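PDZ domain protein (Parabacteroides distasonis, PDB 4L8N) is of unknown function but combines an N-terminal and a C-terminal PDZ domain with a DUF4136 domain, and binds a magnesium ion. Local coordinates at residues I51-N55 with G56-T60; L160-V163 with I164-I168; Y214-F218 with S219-M223; A410-Y413 with L414-A418. All coordinates share one frame; numbering follows the deposited sequence.

Contact 1. Residues I51-N55 with G56-T60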
loop_
_atom_site.group_PDB
_atom_site.type_symbol
_atom_site.label_atom_id
_atom_site.label_comp_id
_atom_site.label_asym_id
_atom_site.label_seq_id
_atom_site.Cartn_x
_atom_site.Cartn_y
_atom_site.Cartn_z
ATOM N N ILE A 51 0.074 -32.646 -1.925
ATOM C CA ILE A 51 -0.153 -34.049 -1.571
ATOM C C ILE A 51 -1.600 -34.392 -1.983
ATOM O O ILE A 51 -2.561 -33.881 -1.394
ATOM C CB ILE A 51 0.131 -34.373 -0.087
ATOM C CG1 ILE A 51 1.589 -34.017 0.306
ATOM C CG2 ILE A 51 -0.228 -35.850 0.219
ATOM C CD1 ILE A 51 1.906 -34.207 1.751
ATOM N N GLU A 52 -1.737 -35.188 -3.045
ATOM C CA GLU A 52 -3.040 -35.578 -3.576
ATOM C C GLU A 52 -3.573 -36.811 -2.853
ATOM O O GLU A 52 -4.758 -36.860 -2.517
ATOM C CB GLU A 52 -2.965 -35.832 -5.092
ATOM C CG GLU A 52 -2.651 -34.592 -5.916
ATOM C CD GLU A 52 -3.783 -33.614 -6.157
ATOM O OE1 GLU A 52 -4.948 -33.943 -5.834
ATOM O OE2 GLU A 52 -3.504 -32.521 -6.700
ATOM N N GLU A 53 -2.708 -37.822 -2.657
ATOM C CA GLU A 53 -3.050 -39.075 -1.985
ATOM C C GLU A 53 -1.938 -39.478 -1.042
ATOM O O GLU A 53 -0.767 -39.174 -1.286
ATOM C CB GLU A 53 -3.326 -40.236 -2.977
ATOM C CG GLU A 53 -4.190 -39.930 -4.198
ATOM C CD GLU A 53 -4.342 -41.052 -5.217
ATOM O OE1 GLU A 53 -3.661 -42.097 -5.081
ATOM O OE2 GLU A 53 -5.149 -40.878 -6.160
ATOM N N ILE A 54 -2.312 -40.166 0.040
ATOM C CA ILE A 54 -1.386 -40.733 1.021
ATOM C C ILE A 54 -1.621 -42.247 0.999
ATOM O O ILE A 54 -2.753 -42.698 1.168
ATOM C CB ILE A 54 -1.548 -40.115 2.442
ATOM C CG1 ILE A 54 -1.456 -38.568 2.402
ATOM C CG2 ILE A 54 -0.545 -40.738 3.432
ATOM C CD1 ILE A 54 -1.973 -37.812 3.663
ATOM N N ASN A 55 -0.562 -43.018 0.731
ATOM C CA ASN A 55 -0.564 -44.490 0.674
ATOM C C ASN A 55 -1.737 -45.058 -0.169
ATOM O O ASN A 55 -2.258 -46.135 0.134
ATOM C CB ASN A 55 -0.569 -45.095 2.095
ATOM C CG ASN A 55 0.696 -44.872 2.882
ATOM O OD1 ASN A 55 1.814 -45.040 2.379
ATOM N ND2 ASN A 55 0.539 -44.545 4.156
ATOM N N GLY A 56 -2.107 -44.325 -1.220
ATOM C CA GLY A 56 -3.180 -44.693 -2.134
ATOM C C GLY A 56 -4.525 -44.059 -1.851
ATOM O O GLY A 56 -5.396 -44.084 -2.730
ATOM N N VAL A 57 -4.729 -43.499 -0.633
ATOM C CA VAL A 57 -6.019 -42.867 -0.300
ATOM C C VAL A 57 -5.991 -41.339 -0.603
ATOM O O VAL A 57 -5.154 -40.617 -0.047
ATOM C CB VAL A 57 -6.562 -43.171 1.138
ATOM C CG1 VAL A 57 -5.489 -43.060 2.214
ATOM C CG2 VAL A 57 -7.778 -42.307 1.488
ATOM N N PRO A 58 -6.937 -40.838 -1.453
ATOM C CA PRO A 58 -7.004 -39.387 -1.730
ATOM C C PRO A 58 -7.305 -38.581 -0.461
ATOM O O PRO A 58 -8.116 -39.002 0.371
ATOM C CB PRO A 58 -8.140 -39.277 -2.751
ATOM C CG PRO A 58 -8.270 -40.637 -3.331
ATOM C CD PRO A 58 -7.996 -41.553 -2.186
ATOM N N VAL A 59 -6.623 -37.431 -0.309
ATOM C CA VAL A 59 -6.687 -36.567 0.877
ATOM C C VAL A 59 -8.065 -35.907 1.046
ATOM O O VAL A 59 -8.381 -35.424 2.139
ATOM C CB VAL A 59 -5.544 -35.522 0.904
ATOM C CG1 VAL A 59 -4.180 -36.206 0.924
ATOM C CG2 VAL A 59 -5.652 -34.533 -0.256
ATOM N N THR A 60 -8.876 -35.904 -0.025
ATOM C CA THR A 60 -10.224 -35.343 -0.015
ATOM C C THR A 60 -11.179 -36.305 0.731
ATOM O O THR A 60 -12.025 -35.854 1.508
ATOM C CB THR A 60 -10.714 -35.047 -1.460
ATOM O OG1 THR A 60 -10.795 -36.255 -2.221
ATOM C CG2 THR A 60 -9.847 -34.031 -2.187
#
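V59 presents one methyl, CG1, to two isoleucines of the strand before the turn. CG1 lies 3.9 Å from I54 CD1 and 4.0 Å from I51 CG2, and in both pairs the side chains meet at about a right angle, so the valine is braced across two branched residues rather than laid alongside either. Its chi1 of -60° sets CG1 beside its own backbone N and puts CG2 between N and the carbonyl carbon, where it meets I51 O at 3.4 Å. V59 N donates a nearly straight bond to E52 O (2.9 Å, 171°).

E53 and P58, a non-hydrogen-bonded pair, lie on the sheet face opposite I54 and V57. The E53 chain is extended beyond CG and passes beside P58 with CG 3.8 Å from P58 CA, while OE1 reaches T82 OG1 in a weak hydrogen bond. With E53 cut back to alanine, the flank of P58 is likely to lose its aliphatic cover and T82 OG1 its weak partner.

I54 and V57 close the hairpin by reciprocal backbone bonds: I54 N to V57 O at 2.9 Å and V57 N to I54 O at 2.8 Å. Between them N55 and G56 form a type I' turn. At G56 a CB would strike N55 O, which accounts for the glycine.

The hairpin ends an antiparallel sheet within the PDZ domain. Strand 50-54 pairs with strand 78-84, where E52 and E53 both face T82 in a classic bulge; I51 packs on L81 and I83, E52 engages K28 and S84, and helix 67-71 lies against I54 and V57 through L71 and L70.

Contact 2. Residues L160-V163 with I164-I168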
loop_
_atom_site.group_PDB
_atom_site.type_symbol
_atom_site.label_atom_id
_atom_site.label_comp_id
_atom_site.label_asym_id
_atom_site.label_seq_id
_atom_site.Cartn_x
_atom_site.Cartn_y
_atom_site.Cartn_z
ATOM N N LEU A 160 16.928 -3.196 -19.827
ATOM C CA LEU A 160 16.266 -3.450 -18.542
ATOM C C LEU A 160 15.254 -4.609 -18.629
ATOM O O LEU A 160 15.327 -5.526 -17.816
ATOM C CB LEU A 160 15.574 -2.162 -18.040
ATOM C CG LEU A 160 14.560 -2.274 -16.888
ATOM C CD1 LEU A 160 15.222 -2.693 -15.569
ATOM C CD2 LEU A 160 13.830 -0.983 -16.702
ATOM N N GLU A 161 14.328 -4.566 -19.604
ATOM C CA GLU A 161 13.283 -5.581 -19.801
ATOM C C GLU A 161 13.843 -6.989 -20.045
ATOM O O GLU A 161 13.210 -7.965 -19.650
ATOM C CB GLU A 161 12.347 -5.187 -20.942
ATOM C CG GLU A 161 11.423 -4.043 -20.555
ATOM C CD GLU A 161 10.209 -3.805 -21.429
ATOM O OE1 GLU A 161 9.742 -4.757 -22.095
ATOM O OE2 GLU A 161 9.680 -2.672 -21.388
ATOM N N THR A 162 15.035 -7.087 -20.654
ATOM C CA THR A 162 15.702 -8.356 -20.913
ATOM C C THR A 162 16.199 -8.942 -19.592
ATOM O O THR A 162 16.078 -10.153 -19.401
ATOM C CB THR A 162 16.811 -8.174 -21.948
ATOM O OG1 THR A 162 16.187 -7.763 -23.159
ATOM C CG2 THR A 162 17.604 -9.452 -22.204
ATOM N N VAL A 163 16.712 -8.091 -18.676
ATOM C CA VAL A 163 17.215 -8.518 -17.358
ATOM C C VAL A 163 16.051 -9.061 -16.539
ATOM O O VAL A 163 16.133 -10.191 -16.054
ATOM C CB VAL A 163 17.983 -7.391 -16.612
ATOM C CG1 VAL A 163 18.330 -7.799 -15.176
ATOM C CG2 VAL A 163 19.242 -7.001 -17.379
ATOM N N ILE A 164 14.965 -8.273 -16.428
ATOM C CA ILE A 164 13.728 -8.625 -15.725
ATOM C C ILE A 164 13.206 -9.999 -16.214
ATOM O O ILE A 164 13.077 -10.917 -15.412
ATOM C CB ILE A 164 12.643 -7.506 -15.891
ATOM C CG1 ILE A 164 13.097 -6.158 -15.282
ATOM C CG2 ILE A 164 11.304 -7.953 -15.284
ATOM C CD1 ILE A 164 12.157 -4.945 -15.611
ATOM N N ASN A 165 12.961 -10.145 -17.518
ATOM C CA ASN A 165 12.433 -11.372 -18.119
ATOM C C ASN A 165 13.359 -12.594 -17.920
ATOM O O ASN A 165 12.864 -13.704 -17.750
ATOM C CB ASN A 165 12.131 -11.149 -19.598
ATOM C CG ASN A 165 10.997 -10.183 -19.877
ATOM O OD1 ASN A 165 10.204 -9.809 -18.999
ATOM N ND2 ASN A 165 10.838 -9.827 -21.136
ATOM N N GLU A 166 14.676 -12.389 -17.902
ATOM C CA GLU A 166 15.643 -13.460 -17.648
ATOM C C GLU A 166 15.504 -13.967 -16.202
ATOM O O GLU A 166 15.614 -15.172 -15.984
ATOM C CB GLU A 166 17.074 -12.980 -17.911
ATOM C CG GLU A 166 17.560 -13.245 -19.325
ATOM C CD GLU A 166 18.931 -12.687 -19.671
ATOM O OE1 GLU A 166 19.837 -12.710 -18.803
ATOM O OE2 GLU A 166 19.105 -12.246 -20.831
ATOM N N CYS A 167 15.232 -13.050 -15.230
ATOM C CA CYS A 167 15.017 -13.386 -13.817
ATOM C C CYS A 167 13.731 -14.190 -13.659
ATOM O O CYS A 167 13.735 -15.223 -12.972
ATOM C CB CYS A 167 14.982 -12.131 -12.944
ATOM S SG CYS A 167 16.541 -11.213 -12.878
ATOM N N ILE A 168 12.626 -13.709 -14.280
ATOM C CA ILE A 168 11.328 -14.378 -14.226
ATOM C C ILE A 168 11.428 -15.733 -14.914
ATOM O O ILE A 168 10.920 -16.721 -14.366
ATOM C CB ILE A 168 10.176 -13.524 -14.811
ATOM C CG1 ILE A 168 10.135 -12.135 -14.157
ATOM C CG2 ILE A 168 8.805 -14.250 -14.654
ATOM C CD1 ILE A 168 9.484 -11.130 -15.001
#
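L160 and I164 meet through different first torsions. In L160, CG is trans to the backbone N (chi1 166°), which keeps the leucine beside its own turn; in I164, CG1 lies beside the backbone N (chi1 -62°) and leans back toward it. The branches converge with I164 CD1 3.8 Å from L160 CD1 and equally close to L160 CG, the two side chains crossing at a slant. I164 CG1 also rests 3.4 Å from L160 O, directly beside the bond that this carbonyl accepts from I164 N (3.1 Å, 173°), with the donor nearly along the C=O axis.

One residue on, E161 O takes N165 N at 3.1 Å, and the amide carbon CG of N165 closes over the same oxygen. The carboxylate of E161 turns off the helix to Y192 OH and the backbone N of D154.

T162 and E166 lie side by side and point the same way. T162 CG2 is 3.5 Å from E166 OE2, a contact of methyl with carboxylate, because T162 OG1 is turned back to bond R158 O. V163 O is bonded by C167 N in the carbonyl plane, and V163 CG1 approaches C167 SG at 4.5 Å.

These i to i+4 pairs follow residue by residue along helix 158-175, the helix of a beta-alpha-beta unit between strands 147-150 and 178-179. L160 and I164 press on Y192 of strand 186-196, N165 on F150 of strand 147-150, and V163 and C167 on R279 and V282 of helix 274-285.

Contact 3. Residues Y214-F218 with S219-M223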
loop_
_atom_site.group_PDB
_atom_site.type_symbol
_atom_site.label_atom_id
_atom_site.label_comp_id
_atom_site.label_asym_id
_atom_site.label_seq_id
_atom_site.Cartn_x
_atom_site.Cartn_y
_atom_site.Cartn_z
ATOM N N TYR A 214 -8.724 13.335 8.098
ATOM C CA TYR A 214 -9.911 14.101 7.706
ATOM C C TYR A 214 -10.320 13.670 6.317
ATOM O O TYR A 214 -9.464 13.460 5.451
ATOM C CB TYR A 214 -9.718 15.618 7.782
ATOM C CG TYR A 214 -9.446 16.116 9.182
ATOM C CD1 TYR A 214 -10.479 16.272 10.104
ATOM C CD2 TYR A 214 -8.152 16.416 9.597
ATOM C CE1 TYR A 214 -10.226 16.707 11.409
ATOM C CE2 TYR A 214 -7.893 16.886 10.886
ATOM C CZ TYR A 214 -8.928 17.003 11.798
ATOM O OH TYR A 214 -8.656 17.442 13.076
ATOM N N ARG A 215 -11.610 13.395 6.139
ATOM C CA ARG A 215 -12.155 13.001 4.845
ATOM C C ARG A 215 -13.476 13.701 4.650
ATOM O O ARG A 215 -14.101 14.115 5.634
ATOM C CB ARG A 215 -12.312 11.477 4.709
ATOM C CG ARG A 215 -11.044 10.728 5.015
ATOM C CD ARG A 215 -10.735 9.643 4.045
ATOM N NE ARG A 215 -9.402 9.149 4.355
ATOM C CZ ARG A 215 -9.108 7.876 4.508
ATOM N NH1 ARG A 215 -10.034 6.951 4.329
ATOM N NH2 ARG A 215 -7.878 7.511 4.832
ATOM N N TYR A 216 -13.922 13.816 3.394
ATOM C CA TYR A 216 -15.192 14.454 3.142
ATOM C C TYR A 216 -16.293 13.387 3.131
ATOM O O TYR A 216 -16.141 12.316 2.535
ATOM C CB TYR A 216 -15.157 15.263 1.852
ATOM C CG TYR A 216 -16.378 16.135 1.692
ATOM C CD1 TYR A 216 -16.480 17.344 2.355
ATOM C CD2 TYR A 216 -17.426 15.756 0.855
ATOM C CE1 TYR A 216 -17.602 18.155 2.209
ATOM C CE2 TYR A 216 -18.566 16.549 0.720
ATOM C CZ TYR A 216 -18.639 17.760 1.381
ATOM O OH TYR A 216 -19.724 18.591 1.206
ATOM N N ASN A 217 -17.385 13.682 3.822
ATOM C CA ASN A 217 -18.500 12.769 3.944
ATOM C C ASN A 217 -19.704 13.386 3.215
ATOM O O ASN A 217 -20.341 14.309 3.746
ATOM C CB ASN A 217 -18.771 12.505 5.443
ATOM C CG ASN A 217 -19.881 11.539 5.774
ATOM O OD1 ASN A 217 -20.219 11.361 6.941
ATOM N ND2 ASN A 217 -20.487 10.899 4.782
ATOM N N PHE A 218 -20.000 12.874 1.988
ATOM C CA PHE A 218 -21.077 13.382 1.118
ATOM C C PHE A 218 -22.446 13.253 1.778
ATOM O O PHE A 218 -23.263 14.173 1.638
ATOM C CB PHE A 218 -21.072 12.708 -0.261
ATOM C CG PHE A 218 -20.054 13.227 -1.266
ATOM C CD1 PHE A 218 -20.317 14.367 -2.031
ATOM C CD2 PHE A 218 -18.852 12.553 -1.481
ATOM C CE1 PHE A 218 -19.387 14.825 -2.986
ATOM C CE2 PHE A 218 -17.922 13.016 -2.433
ATOM C CZ PHE A 218 -18.199 14.146 -3.187
ATOM N N SER A 219 -22.651 12.185 2.589
ATOM C CA SER A 219 -23.884 11.891 3.351
ATOM C C SER A 219 -24.229 13.004 4.312
ATOM O O SER A 219 -25.410 13.229 4.566
ATOM C CB SER A 219 -23.768 10.585 4.144
ATOM O OG SER A 219 -22.821 9.656 3.641
ATOM N N HIS A 220 -23.212 13.701 4.845
ATOM C CA HIS A 220 -23.401 14.802 5.799
ATOM C C HIS A 220 -22.952 16.149 5.236
ATOM O O HIS A 220 -23.151 17.175 5.898
ATOM C CB HIS A 220 -22.678 14.510 7.126
ATOM C CG HIS A 220 -23.279 13.353 7.853
ATOM N ND1 HIS A 220 -22.495 12.315 8.328
ATOM C CD2 HIS A 220 -24.584 13.067 8.094
ATOM C CE1 HIS A 220 -23.341 11.446 8.859
ATOM N NE2 HIS A 220 -24.612 11.860 8.745
ATOM N N SER A 221 -22.353 16.146 4.011
ATOM C CA SER A 221 -21.876 17.341 3.289
ATOM C C SER A 221 -20.893 18.182 4.148
ATOM O O SER A 221 -21.034 19.408 4.269
ATOM C CB SER A 221 -23.052 18.185 2.784
ATOM O OG SER A 221 -23.556 17.614 1.584
ATOM N N LYS A 222 -19.896 17.493 4.741
ATOM C CA LYS A 222 -18.878 18.104 5.583
ATOM C C LYS A 222 -17.649 17.220 5.742
ATOM O O LYS A 222 -17.723 15.994 5.553
ATOM C CB LYS A 222 -19.447 18.480 6.977
ATOM C CG LYS A 222 -19.910 17.316 7.853
ATOM C CD LYS A 222 -20.312 17.792 9.240
ATOM C CE LYS A 222 -20.795 16.649 10.097
ATOM N NZ LYS A 222 -21.780 17.097 11.117
HETATM N N MSE A 223 -16.503 17.856 6.080
HETATM C CA MSE A 223 -15.252 17.155 6.422
HETATM C C MSE A 223 -15.441 16.536 7.806
HETATM O O MSE A 223 -16.121 17.127 8.648
HETATM C CB MSE A 223 -14.032 18.116 6.451
HETATM C CG MSE A 223 -13.596 18.639 5.097
HETATM SE SE MSE A 223 -12.724 17.329 4.048
HETATM C CE MSE A 223 -11.123 17.185 4.855
#
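Aromatic contacts join Y216 to the returning strand. Chi1 of -170° puts the ring trans to the backbone N, and the phenol lies along the main chain of S221 and K222: K222 O sits over one face, and CE1 is 3.5 Å from K222 N. M223, a selenomethionine in this model, brings SE to the edge of the ring, 5.4 Å from its centroid and 87° off the normal, a Met-aromatic contact made in the ring plane. On the F218 side, Y216 CD2 stands over the centre of the phenylalanine ring. A serine in place of Y216 would probably strip the cover from the K222 peptide and leave the selenium without its aromatic partner.

Apolar packing is finished by M223, whose chain bends at chi2 and chi3. The bend sets CE 3.6 Å from Y214 CB and SE 3.9 Å from Y216 CB. Y216 also packs on V452 of the second subunit.

Backbone bonds fix the turn. N217 N donates to K222 O (2.9 Å, 164°), while N217 O gathers three donors: H220 N at 3.1 Å, and S221 N and K222 N in weak bonds.

Charged contacts lead off the hairpin: R215 forms a salt bridge with E266 of the second subunit and a hydrogen bond with H281 of that subunit.

S221 and K222 both face N217, and S221 adopts left-handed backbone angles; this is a G1 beta bulge closing an antiparallel two-stranded hairpin, which in this assembly reaches the second subunit, consistent with an arm between the two chains.

Contact 4. Residues A410-Y413 with L414-A418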
loop_
_atom_site.group_PDB
_atom_site.type_symbol
_atom_site.label_atom_id
_atom_site.label_comp_id
_atom_site.label_asym_id
_atom_site.label_seq_id
_atom_site.Cartn_x
_atom_site.Cartn_y
_atom_site.Cartn_z
ATOM N N ALA A 410 34.148 -28.243 24.769
ATOM C CA ALA A 410 34.123 -29.543 24.104
ATOM C C ALA A 410 33.310 -29.535 22.806
ATOM O O ALA A 410 33.774 -30.081 21.796
ATOM C CB ALA A 410 33.571 -30.590 25.048
ATOM N N PHE A 411 32.135 -28.863 22.807
ATOM C CA PHE A 411 31.274 -28.818 21.640
ATOM C C PHE A 411 31.702 -27.758 20.625
ATOM O O PHE A 411 31.150 -27.732 19.524
ATOM C CB PHE A 411 29.815 -28.629 22.053
ATOM C CG PHE A 411 29.215 -29.808 22.794
ATOM C CD1 PHE A 411 28.895 -30.988 22.124
ATOM C CD2 PHE A 411 28.934 -29.725 24.155
ATOM C CE1 PHE A 411 28.336 -32.071 22.808
ATOM C CE2 PHE A 411 28.351 -30.807 24.834
ATOM C CZ PHE A 411 28.057 -31.969 24.153
ATOM N N SER A 412 32.726 -26.956 20.922
ATOM C CA SER A 412 33.210 -25.927 19.974
ATOM C C SER A 412 33.753 -26.548 18.652
ATOM O O SER A 412 33.946 -25.818 17.687
ATOM C CB SER A 412 34.272 -25.024 20.613
ATOM O OG SER A 412 35.490 -25.725 20.819
ATOM N N TYR A 413 33.970 -27.877 18.615
ATOM C CA TYR A 413 34.424 -28.644 17.445
ATOM C C TYR A 413 33.421 -28.464 16.281
ATOM O O TYR A 413 33.803 -28.529 15.113
ATOM C CB TYR A 413 34.613 -30.146 17.806
ATOM C CG TYR A 413 33.347 -30.990 17.788
ATOM C CD1 TYR A 413 32.913 -31.611 16.617
ATOM C CD2 TYR A 413 32.594 -31.182 18.947
ATOM C CE1 TYR A 413 31.738 -32.366 16.589
ATOM C CE2 TYR A 413 31.419 -31.935 18.931
ATOM C CZ TYR A 413 31.000 -32.533 17.751
ATOM O OH TYR A 413 29.863 -33.299 17.733
ATOM N N LEU A 414 32.143 -28.228 16.619
ATOM C CA LEU A 414 31.075 -27.973 15.665
ATOM C C LEU A 414 31.402 -26.780 14.791
ATOM O O LEU A 414 30.906 -26.715 13.658
ATOM C CB LEU A 414 29.745 -27.734 16.400
ATOM C CG LEU A 414 29.146 -28.968 17.100
ATOM C CD1 LEU A 414 28.167 -28.551 18.160
ATOM C CD2 LEU A 414 28.528 -29.949 16.107
ATOM N N TYR A 415 32.266 -25.850 15.294
ATOM C CA TYR A 415 32.649 -24.650 14.550
ATOM C C TYR A 415 34.170 -24.576 14.321
ATOM O O TYR A 415 34.705 -23.495 14.113
ATOM C CB TYR A 415 32.109 -23.391 15.260
ATOM C CG TYR A 415 30.596 -23.297 15.226
ATOM C CD1 TYR A 415 29.915 -23.118 14.023
ATOM C CD2 TYR A 415 29.836 -23.487 16.383
ATOM C CE1 TYR A 415 28.520 -23.057 13.982
ATOM C CE2 TYR A 415 28.440 -23.442 16.351
ATOM C CZ TYR A 415 27.789 -23.199 15.150
ATOM O OH TYR A 415 26.422 -23.105 15.089
ATOM N N TYR A 416 34.845 -25.734 14.246
ATOM C CA TYR A 416 36.295 -25.804 14.052
ATOM C C TYR A 416 36.780 -25.366 12.668
ATOM O O TYR A 416 37.993 -25.223 12.480
ATOM C CB TYR A 416 36.823 -27.195 14.375
ATOM C CG TYR A 416 37.536 -27.197 15.697
ATOM C CD1 TYR A 416 37.030 -26.482 16.786
ATOM C CD2 TYR A 416 38.767 -27.826 15.845
ATOM C CE1 TYR A 416 37.715 -26.420 17.996
ATOM C CE2 TYR A 416 39.485 -27.737 17.041
ATOM C CZ TYR A 416 38.935 -27.068 18.127
ATOM O OH TYR A 416 39.599 -27.030 19.326
ATOM N N PHE A 417 35.860 -25.106 11.735
ATOM C CA PHE A 417 36.188 -24.648 10.397
ATOM C C PHE A 417 36.392 -23.096 10.401
ATOM O O PHE A 417 36.866 -22.529 9.406
ATOM C CB PHE A 417 35.068 -25.078 9.403
ATOM C CG PHE A 417 33.698 -24.529 9.752
ATOM C CD1 PHE A 417 33.337 -23.230 9.398
ATOM C CD2 PHE A 417 32.792 -25.289 10.485
ATOM C CE1 PHE A 417 32.110 -22.695 9.800
ATOM C CE2 PHE A 417 31.553 -24.760 10.862
ATOM C CZ PHE A 417 31.221 -23.472 10.519
ATOM N N ALA A 418 36.007 -22.421 11.505
ATOM C CA ALA A 418 36.076 -20.963 11.652
ATOM C C ALA A 418 37.376 -20.541 12.346
ATOM O O ALA A 418 37.724 -21.141 13.365
ATOM C CB ALA A 418 34.864 -20.468 12.428
#
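L414 lies over the ring of Y413, the residue just before it. Its CG is 4.2 Å from the ring centroid and 14° off the normal, a CH-pi contact over the face, with CD2 3.9 Å from Y413 CZ. Chi1 of 82° places Y413 CG between its own N and carbonyl carbon, folding the ring forward so that L414 N also lies over that face. L414 N bonds F411 O (3.1 Å, 164°), and CD1 packs 4.2 Å from F411 CB.

Y415 contributes mainly its backbone N, bonded to S412 O at 2.9 Å; its hydroxyl leaves for A111 O and T122 OG1. Y416 N bonds Y413 O at 3.1 Å from above the carbonyl plane, and the edge of its ring meets S412 O through CD1 at 3.3 Å. A type I turn from Y415 to A418 carries the chain away.

The successive i to i+3 bonds run through a 3-10 segment in the loop between helix 395-402 and strand 429-435. Helix 107-113 packs on F411 and L414 through L110, and Y413 OH is hydrogen-bonded to E107 OE2 and Y314 OH; N308 of strand 298-309 bonds Y413 O, and the F411 ring meets F357 and Y314 edge-to-face.

The four local contacts follow one another along the chain and none touches another. Contact 1 belongs to the PDZ domain, while contacts 2 and 3 share the DUF4136 range, yet their centres are 46 Å apart because the hairpin of contact 3 projects from the body. Contacts 3 and 4 are on opposite sides of the chain's centre, about 67 Å between centres. Contacts 1 and 2 come nearest, at about 23 Å between closest atoms. Only contact 3 is met by the second subunit. All lie away from the magnesium ligands E239 and D270; near contact 4, the F411 side chain is about 4 Å from a bound methylpentanediol, probably from the crystallisation liquor.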